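Local coordinates for metallo-beta-lactamase (PDB 6K4X), which hydrolyses the beta-lactam ring of antibiotics with a pair of zinc ions, as a subclass B3 metallo-beta-lactamase from Serratia marcescens, at residues D41-T44 with V50-A53; N54-A57 with K61-D64. All coordinates share one frame; numbering follows the deposited sequence.

Interaction 1. Residues D41-T44 with V50-A53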
ATOM      1  N   ASP A  41      -4.813  -3.238  -0.575  1.00  5.89           N
ATOM      2  CA  ASP A  41      -4.136  -3.704  -1.784  1.00  6.19           C
ATOM      3  C   ASP A  41      -4.565  -5.126  -2.165  1.00  5.87           C
ATOM      4  O   ASP A  41      -5.153  -5.865  -1.379  1.00  7.34           O
ATOM      5  CB  ASP A  41      -2.620  -3.519  -1.751  1.00  6.54           C
ATOM      6  CG  ASP A  41      -2.209  -2.107  -2.108  1.00  6.40           C
ATOM      7  OD1 ASP A  41      -3.047  -1.344  -2.680  1.00  6.87           O
ATOM      8  OD2 ASP A  41      -1.042  -1.771  -1.819  1.00  6.86           O
ATOM      9  N   GLY A  42      -4.275  -5.485  -3.423  1.00  6.58           N
ATOM     10  CA  GLY A  42      -4.659  -6.766  -3.983  1.00  6.49           C
ATOM     11  C   GLY A  42      -3.497  -7.627  -4.447  1.00  6.47           C
ATOM     12  O   GLY A  42      -3.721  -8.787  -4.820  1.00  6.80           O
ATOM     13  N   THR A  43      -2.271  -7.095  -4.439  1.00  6.90           N
ATOM     14  CA  THR A  43      -1.109  -7.747  -5.063  1.00  6.69           C
ATOM     15  C   THR A  43      -1.361  -7.873  -6.570  1.00  6.89           C
ATOM     16  O   THR A  43      -1.974  -6.991  -7.164  1.00  7.13           O
ATOM     17  CB  THR A  43      -0.666  -9.041  -4.349  1.00  6.54           C
ATOM     18  OG1 THR A  43      -1.397 -10.210  -4.754  1.00  6.57           O
ATOM     19  CG2 THR A  43      -0.709  -8.879  -2.843  1.00  7.37           C
ATOM     20  N   THR A  44      -0.782  -8.912  -7.186  1.00  6.85           N
ATOM     21  CA  THR A  44      -0.867  -9.100  -8.615  1.00  8.53           C
ATOM     22  C   THR A  44      -2.150  -9.849  -8.965  1.00  8.01           C
ATOM     23  O   THR A  44      -2.878 -10.343  -8.107  1.00  7.50           O
ATOM     24  CB  THR A  44       0.299  -9.935  -9.146  1.00  8.48           C
ATOM     25  OG1 THR A  44       0.210 -11.209  -8.495  1.00  8.17           O
ATOM     26  CG2 THR A  44       1.654  -9.315  -8.891  1.00  9.44           C
ATOM     27  N   VAL A  50      -3.895 -15.958  -3.894  1.00  6.86           N
ATOM     28  CA  VAL A  50      -3.151 -16.073  -2.654  1.00  7.59           C
ATOM     29  C   VAL A  50      -3.819 -15.243  -1.552  1.00  7.19           C
ATOM     30  O   VAL A  50      -4.046 -15.747  -0.447  1.00  6.98           O
ATOM     31  CB  VAL A  50      -1.677 -15.696  -2.888  1.00  7.18           C
ATOM     32  CG1 VAL A  50      -0.902 -15.586  -1.604  1.00  7.35           C
ATOM     33  CG2 VAL A  50      -0.993 -16.657  -3.850  1.00  8.45           C
ATOM     34  N   VAL A  51      -4.119 -13.975  -1.849  1.00  6.75           N
ATOM     35  CA  VAL A  51      -4.735 -13.110  -0.878  1.00  6.55           C
ATOM     36  C   VAL A  51      -6.072 -13.696  -0.402  1.00  5.99           C
ATOM     37  O   VAL A  51      -6.374 -13.699   0.774  1.00  6.56           O
ATOM     38  CB  VAL A  51      -4.927 -11.703  -1.452  1.00  6.63           C
ATOM     39  CG1 VAL A  51      -5.720 -10.819  -0.513  1.00  7.05           C
ATOM     40  CG2 VAL A  51      -3.605 -11.065  -1.802  1.00  6.84           C
ATOM     41  N   ALA A  52      -6.890 -14.192  -1.343  1.00  6.52           N
ATOM     42  CA  ALA A  52      -8.185 -14.750  -0.986  1.00  6.16           C
ATOM     43  C   ALA A  52      -8.029 -15.941  -0.039  1.00  6.07           C
ATOM     44  O   ALA A  52      -8.741 -16.026   0.978  1.00  6.60           O
ATOM     45  CB  ALA A  52      -8.949 -15.119  -2.232  1.00  6.75           C
ATOM     46  N   ALA A  53      -7.132 -16.867  -0.388  1.00  6.51           N
ATOM     47  CA  ALA A  53      -6.911 -18.026   0.453  1.00  6.60           C
ATOM     48  C   ALA A  53      -6.375 -17.599   1.821  1.00  7.04           C
ATOM     49  O   ALA A  53      -6.702 -18.199   2.854  1.00  6.78           O
ATOM     50  CB  ALA A  53      -5.964 -18.974  -0.234  1.00  7.53           C
TER

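Interaction 2. Residues N54-A57 with K61-D64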
ATOM      1  N   ASN A  54      -5.526 -16.566   1.839  1.00  6.18           N
ATOM      2  CA  ASN A  54      -4.925 -16.093   3.052  1.00  6.44           C
ATOM      3  C   ASN A  54      -5.986 -15.515   3.994  1.00  6.59           C
ATOM      4  O   ASN A  54      -5.925 -15.727   5.203  1.00  6.33           O
ATOM      5  CB  ASN A  54      -3.820 -15.088   2.744  1.00  6.35           C
ATOM      6  CG  ASN A  54      -2.554 -15.710   2.194  1.00  6.27           C
ATOM      7  OD1 ASN A  54      -2.366 -16.933   2.257  1.00  6.54           O
ATOM      8  ND2 ASN A  54      -1.647 -14.879   1.703  1.00  7.16           N
ATOM      9  N   ILE A  55      -6.925 -14.744   3.447  1.00  6.25           N
ATOM     10  CA  ILE A  55      -7.977 -14.179   4.269  1.00  6.48           C
ATOM     11  C   ILE A  55      -8.773 -15.320   4.904  1.00  6.39           C
ATOM     12  O   ILE A  55      -9.092 -15.278   6.097  1.00  6.84           O
ATOM     13  CB  ILE A  55      -8.861 -13.253   3.416  1.00  6.52           C
ATOM     14  CG1 ILE A  55      -8.094 -11.992   3.013  1.00  6.73           C
ATOM     15  CG2 ILE A  55     -10.157 -12.926   4.134  1.00  6.67           C
ATOM     16  CD1 ILE A  55      -8.764 -11.179   1.947  1.00  8.08           C
ATOM     17  N   ARG A  56      -9.126 -16.328   4.109  1.00  6.60           N
ATOM     18  CA  ARG A  56      -9.863 -17.478   4.648  0.50  6.81           C
ATOM     19  C   ARG A  56      -9.021 -18.204   5.708  1.00  6.90           C
ATOM     20  O   ARG A  56      -9.553 -18.656   6.723  1.00  7.66           O
ATOM     21  CB  ARG A  56     -10.317 -18.404   3.515  0.50  6.59           C
ATOM     22  CG  ARG A  56     -11.330 -17.769   2.571  0.50  7.30           C
ATOM     23  CD  ARG A  56     -11.931 -18.786   1.620  0.50  8.28           C
ATOM     24  NE  ARG A  56     -10.962 -19.501   0.796  0.50  7.49           N
ATOM     25  CZ  ARG A  56     -10.582 -19.139  -0.424  0.50  8.19           C
ATOM     26  NH1 ARG A  56     -11.230 -18.168  -1.042  0.50  8.52           N
ATOM     27  NH2 ARG A  56      -9.574 -19.752  -1.035  0.50  7.21           N
ATOM     28  N   ALA A  57      -7.720 -18.336   5.474  1.00  6.42           N
ATOM     29  CA  ALA A  57      -6.853 -19.033   6.429  1.00  6.94           C
ATOM     30  C   ALA A  57      -6.807 -18.306   7.776  1.00  7.07           C
ATOM     31  O   ALA A  57      -6.549 -18.936   8.799  1.00  8.25           O
ATOM     32  CB  ALA A  57      -5.472 -19.211   5.844  1.00  7.29           C
ATOM     33  N   LYS A  61     -14.368 -14.412   6.145  1.00  7.69           N
ATOM     34  CA  LYS A  61     -15.110 -14.625   4.916  1.00  8.50           C
ATOM     35  C   LYS A  61     -14.878 -13.478   3.941  1.00  7.79           C
ATOM     36  O   LYS A  61     -14.912 -12.305   4.321  1.00  8.07           O
ATOM     37  CB  LYS A  61     -16.607 -14.660   5.205  1.00  9.57           C
ATOM     38  CG  LYS A  61     -17.052 -15.794   6.115  1.00 13.82           C
ATOM     39  CD  LYS A  61     -18.522 -15.717   6.504  1.00 18.85           C
ATOM     40  CE  LYS A  61     -19.457 -15.793   5.318  1.00 25.03           C
ATOM     41  NZ  LYS A  61     -20.014 -14.460   4.983  1.00 34.15           N
ATOM     42  N   LEU A  62     -14.674 -13.825   2.675  1.00  7.91           N
ATOM     43  CA  LEU A  62     -14.455 -12.814   1.644  1.00  7.83           C
ATOM     44  C   LEU A  62     -15.663 -11.870   1.570  1.00  7.61           C
ATOM     45  O   LEU A  62     -15.515 -10.672   1.361  1.00  7.56           O
ATOM     46  CB  LEU A  62     -14.214 -13.491   0.293  1.00  8.57           C
ATOM     47  CG  LEU A  62     -12.960 -14.356   0.203  1.00 10.35           C
ATOM     48  CD1 LEU A  62     -12.720 -14.789  -1.234  1.00 13.06           C
ATOM     49  CD2 LEU A  62     -11.746 -13.644   0.754  1.00 12.25           C
ATOM     50  N   SER A  63     -16.877 -12.394   1.760  1.00  7.73           N
ATOM     51  CA  SER A  63     -18.077 -11.584   1.622  1.00  8.50           C
ATOM     52  C   SER A  63     -18.163 -10.508   2.712  1.00  7.61           C
ATOM     53  O   SER A  63     -18.923  -9.570   2.572  1.00  8.64           O
ATOM     54  CB  SER A  63     -19.318 -12.445   1.628  1.00 10.66           C
ATOM     55  OG  SER A  63     -19.431 -13.141   2.832  1.00 12.05           O
ATOM     56  N   ASP A  64     -17.373 -10.662   3.772  1.00  6.72           N
ATOM     57  CA  ASP A  64     -17.341  -9.674   4.845  1.00  6.66           C
ATOM     58  C   ASP A  64     -16.320  -8.556   4.605  1.00  6.38           C
ATOM     59  O   ASP A  64     -16.278  -7.614   5.375  1.00  6.31           O
ATOM     60  CB  ASP A  64     -17.062 -10.339   6.181  1.00  7.28           C
ATOM     61  CG  ASP A  64     -18.276 -11.057   6.736  1.00  8.63           C
ATOM     62  OD1 ASP A  64     -19.415 -10.710   6.353  1.00  8.95           O
ATOM     63  OD2 ASP A  64     -18.054 -11.997   7.526  1.00  9.84           O
TER

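Interaction 1. Residues D41-T44 with V50-A53
Val51 reaches from the helix to the loop at Gly42 and Thr43 with one methyl, CG2, and that single group carries the contact. Thr43 meets it with both branches, OG1 and CG2 each 3.8 Å from Val51 CG2, and the carbonyl comes equally near, with Gly42 O 3.8 Å from Val51 CG2. The two side chains slip past each other in opposite directions. Thr43 turns its hydroxyl back on its own chain: a chi1 of 84° sets OG1 between the backbone N and the carbonyl carbon, where it hydrogen-bonds to Gly42 O at 2.7 Å. Thr43 OG1 comes in from the side of that carbonyl, at a C=O...OG1 angle of 109° and tilted 18° from its plane. Packing is close round this one methyl and slight elsewhere, only 102 Å² being covered in all, yet the three touching residues are all buried; Val50 stands clear of the loop on a partly exposed part of the helix. Thr43 also packs on Thr23 and Ile26, and Thr44 OG1 caps Gly47 N at the start of helix 47-57. The contact lies where that helix packs against the loop leaving strand 37-40, while Ala52 packs against helix 81-88 and backbone bonds tie Asp41 to Leu69 in strand 65-69.

Interaction 2. Residues N54-A57 with K61-D64
The last turn of helix 47-57 and the short 3-10 turn that leads into strand 65-69 meet through Leu62, which packs on Ile55 and Arg56. Both leucine methyls are used, each for a different neighbour. CD2 lies against the branch point of the isoleucine, with Leu62 CD2 to Ile55 CG2 at 3.8 Å and Leu62 CD2 to Ile55 CB at 3.9 Å. The far end of the isoleucine joins in, since Ile55 CD1 is 4.0 Å from the same Leu62 CD2. With chi1 of Ile55 at -69°, CG1 stands beside the backbone N and CG2 falls anti to it, and this brings the branch methyl to Leu62. The other methyl, Leu62 CD1, sits at the edge of the arginine guanidinium, near its plane, 3.7 Å from Arg56 NH1. A bend at chi3 (-58°) carries that guanidinium round to the leucine; Arg56 was modelled in two conformers, so its part is less certain. This is the return half of the beta-alpha-beta crossover that links strand 37-40 to its parallel neighbour, strand 65-69, in the alpha-beta/beta-alpha fold of the superfamily. The 3-10 turn is closed by Asp64 N bonding to Lys61 O at 3.0 Å. On its exposed side Lys61, whose CB points away from the helix, curls its chain back to give a hydrogen bond from Lys61 NZ to Ser63 OG at 2.6 Å. Leu62 also touches Leu87 and Thr88 of helix 81-88, while Ile55 packs on Phe60 and the backbone of Asp64 bonds to that of His37.

How the interactions relate
Helix 47-57 serves both contacts: interaction 1 uses its middle, interaction 2 its last turn, and the chain runs straight from Ala53 into Asn54. The centres of the two contacts are about 11 Å apart, and they touch where Ala52 O lies 3.8 Å from Leu62 CD2. Interaction 1 is the one nearer the active site. The side chain of Thr43 is about 7 Å from that of the zinc ligand Asp76, about 10 Å from a zinc ion and about 11 Å from the bound 4-amino-2-sulfanylbenzoic acid, and Gly42 shares a backbone hydrogen bond with the zinc ligand His77. Interaction 2, its centre about 19 Å from that of the chain, lies away from the metal site.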